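Local coordinates for protein purine nucleoside phosphorylase (Schistosoma mansoni, PDB 6BI9) that probably catalyses the reversible phosphorolysis of purine nucleosides such as inosine and guanosine to the free base and ribose 1-phosphate, at residues Y194-G199 with T223-I228. Sequence-based numbering, arbitrary orientation.
With DS7 (1,2,5-trimethyl-1H-pyrrole-3-carboxylic acid), chain G.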
# COMPACT_ATOMS: atom_id res chain seq x y z
N TYR A 194 -11.36 -9.30 10.31
CA TYR A 194 -10.92 -9.67 8.95
C TYR A 194 -9.81 -8.75 8.45
O TYR A 194 -9.99 -7.53 8.40
CB TYR A 194 -12.11 -9.57 8.01
CG TYR A 194 -11.90 -9.92 6.52
CD1 TYR A 194 -12.24 -11.18 6.04
CD2 TYR A 194 -11.43 -8.99 5.59
CE1 TYR A 194 -12.10 -11.52 4.70
CE2 TYR A 194 -11.29 -9.32 4.22
CZ TYR A 194 -11.62 -10.57 3.79
OH TYR A 194 -11.50 -10.90 2.46
N ALA A 195 -8.67 -9.34 8.07
CA ALA A 195 -7.60 -8.61 7.38
C ALA A 195 -7.78 -8.71 5.87
O ALA A 195 -7.84 -9.81 5.32
CB ALA A 195 -6.22 -9.14 7.75
N PHE A 196 -7.75 -7.55 5.19
CA PHE A 196 -7.82 -7.47 3.72
C PHE A 196 -6.38 -7.43 3.17
O PHE A 196 -5.66 -6.45 3.40
CB PHE A 196 -8.63 -6.22 3.34
CG PHE A 196 -8.77 -5.97 1.83
CD1 PHE A 196 -8.76 -7.02 0.90
CD2 PHE A 196 -8.92 -4.66 1.36
CE1 PHE A 196 -8.89 -6.77 -0.46
CE2 PHE A 196 -9.04 -4.39 -0.01
CZ PHE A 196 -9.01 -5.43 -0.93
N ASN A 197 -5.98 -8.55 2.51
CA ASN A 197 -4.75 -8.76 1.71
C ASN A 197 -5.16 -8.49 0.27
O ASN A 197 -5.98 -9.23 -0.28
CB ASN A 197 -4.29 -10.25 1.82
CG ASN A 197 -3.22 -10.68 0.77
OD1 ASN A 197 -2.40 -9.89 0.31
ND2 ASN A 197 -3.23 -11.98 0.40
N GLY A 198 -4.57 -7.50 -0.37
CA GLY A 198 -5.02 -7.16 -1.71
C GLY A 198 -5.00 -8.34 -2.68
O GLY A 198 -5.83 -8.41 -3.58
N GLY A 199 -4.02 -9.22 -2.54
CA GLY A 199 -3.95 -10.40 -3.43
C GLY A 199 -3.21 -10.13 -4.73
O GLY A 199 -2.64 -9.05 -4.94
N THR A 223 -14.23 -8.18 -0.15
CA THR A 223 -15.25 -7.77 0.82
C THR A 223 -15.06 -6.37 1.42
O THR A 223 -16.03 -5.59 1.42
CB THR A 223 -15.35 -8.83 1.91
OG1 THR A 223 -15.79 -10.06 1.29
CG2 THR A 223 -16.37 -8.42 2.98
N VAL A 224 -13.87 -6.01 1.91
CA VAL A 224 -13.69 -4.70 2.57
C VAL A 224 -14.01 -3.53 1.64
O VAL A 224 -14.66 -2.56 2.08
CB VAL A 224 -12.29 -4.63 3.21
CG1 VAL A 224 -11.89 -3.21 3.58
CG2 VAL A 224 -12.22 -5.54 4.44
N PRO A 225 -13.64 -3.54 0.34
CA PRO A 225 -14.04 -2.41 -0.53
C PRO A 225 -15.55 -2.22 -0.61
O PRO A 225 -16.04 -1.08 -0.47
CB PRO A 225 -13.41 -2.77 -1.88
CG PRO A 225 -12.17 -3.64 -1.48
CD PRO A 225 -12.73 -4.48 -0.36
N GLU A 226 -16.30 -3.31 -0.77
CA GLU A 226 -17.77 -3.21 -0.82
C GLU A 226 -18.35 -2.74 0.50
O GLU A 226 -19.30 -1.94 0.52
CB GLU A 226 -18.38 -4.56 -1.24
CG GLU A 226 -18.05 -4.97 -2.64
CD GLU A 226 -16.82 -5.85 -2.75
OE1 GLU A 226 -15.87 -5.68 -1.96
OE2 GLU A 226 -16.80 -6.75 -3.62
N VAL A 227 -17.83 -3.24 1.63
CA VAL A 227 -18.30 -2.80 2.94
C VAL A 227 -18.15 -1.29 3.09
O VAL A 227 -19.04 -0.62 3.62
CB VAL A 227 -17.52 -3.53 4.06
CG1 VAL A 227 -17.85 -2.93 5.43
CG2 VAL A 227 -17.87 -5.00 4.04
N ILE A 228 -16.99 -0.75 2.67
CA ILE A 228 -16.74 0.68 2.85
C ILE A 228 -17.68 1.52 1.97
O ILE A 228 -18.21 2.54 2.43
CB ILE A 228 -15.25 1.00 2.59
CG1 ILE A 228 -14.42 0.45 3.74
CG2 ILE A 228 -15.00 2.55 2.41
CD1 ILE A 228 -12.91 0.46 3.48
C7 DS7 G . -6.84 -19.50 2.20
C4 DS7 G . -5.55 -14.49 1.45
C5 DS7 G . -5.87 -17.13 2.07
C6 DS7 G . -4.63 -17.51 2.85
C3 DS7 G . -6.27 -15.88 1.50
C2 DS7 G . -7.52 -16.13 0.86
C1 DS7 G . -7.86 -17.48 1.06
O DS7 G . -4.35 -14.31 1.68
O1 DS7 G . -6.15 -13.46 1.10
N DS7 G . -6.84 -18.10 1.79
C DS7 G . -9.11 -18.23 0.59
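Phe196 reaches from the end of its strand to the first turn of helix 224-232, meeting Val224 first and Pro225 last. Phe196 CB lies 3.8 Å from Val224 CG2. With CG anti to the backbone N (chi1 179°), the ring is carried out alongside Val224, where Phe196 CD2 comes to 3.8 Å from Val224 CB. Farther out, Phe196 CE2 is 3.5 Å from Pro225 CG, and Phe196 CZ touches the same carbon. Pro225 comes from the opposite direction and lays its CD over one face of the Phe196 ring, 4.1 Å from the ring centroid and 27° off the normal, a CH-pi contact. Val224 CG2 is shared: besides Phe196 CB, Val224 CG2 touches Tyr194 CD2, at 3.7 Å. No hydrogen bond joins the two segments; the tyrosine's OH pairs instead with the backbone N of Ser222, just ahead of the helix. Beyond the phenylalanine the chain turns toward the ligand, and Asn197 ND2 donates to DS7 O at 2.9 Å and more weakly to its O1, while also bonding to Thr201 O. The contact is buried and apolar, joining the helix start to the strand end just before Asn197. Strand 189-196 runs between strands 131-139 and 218-220 of the central sheet, and the helix, preceded by Thr223, whose OG1 bonds to Arg86 and Asn117 rather than capping it, leads on to strand 236-246.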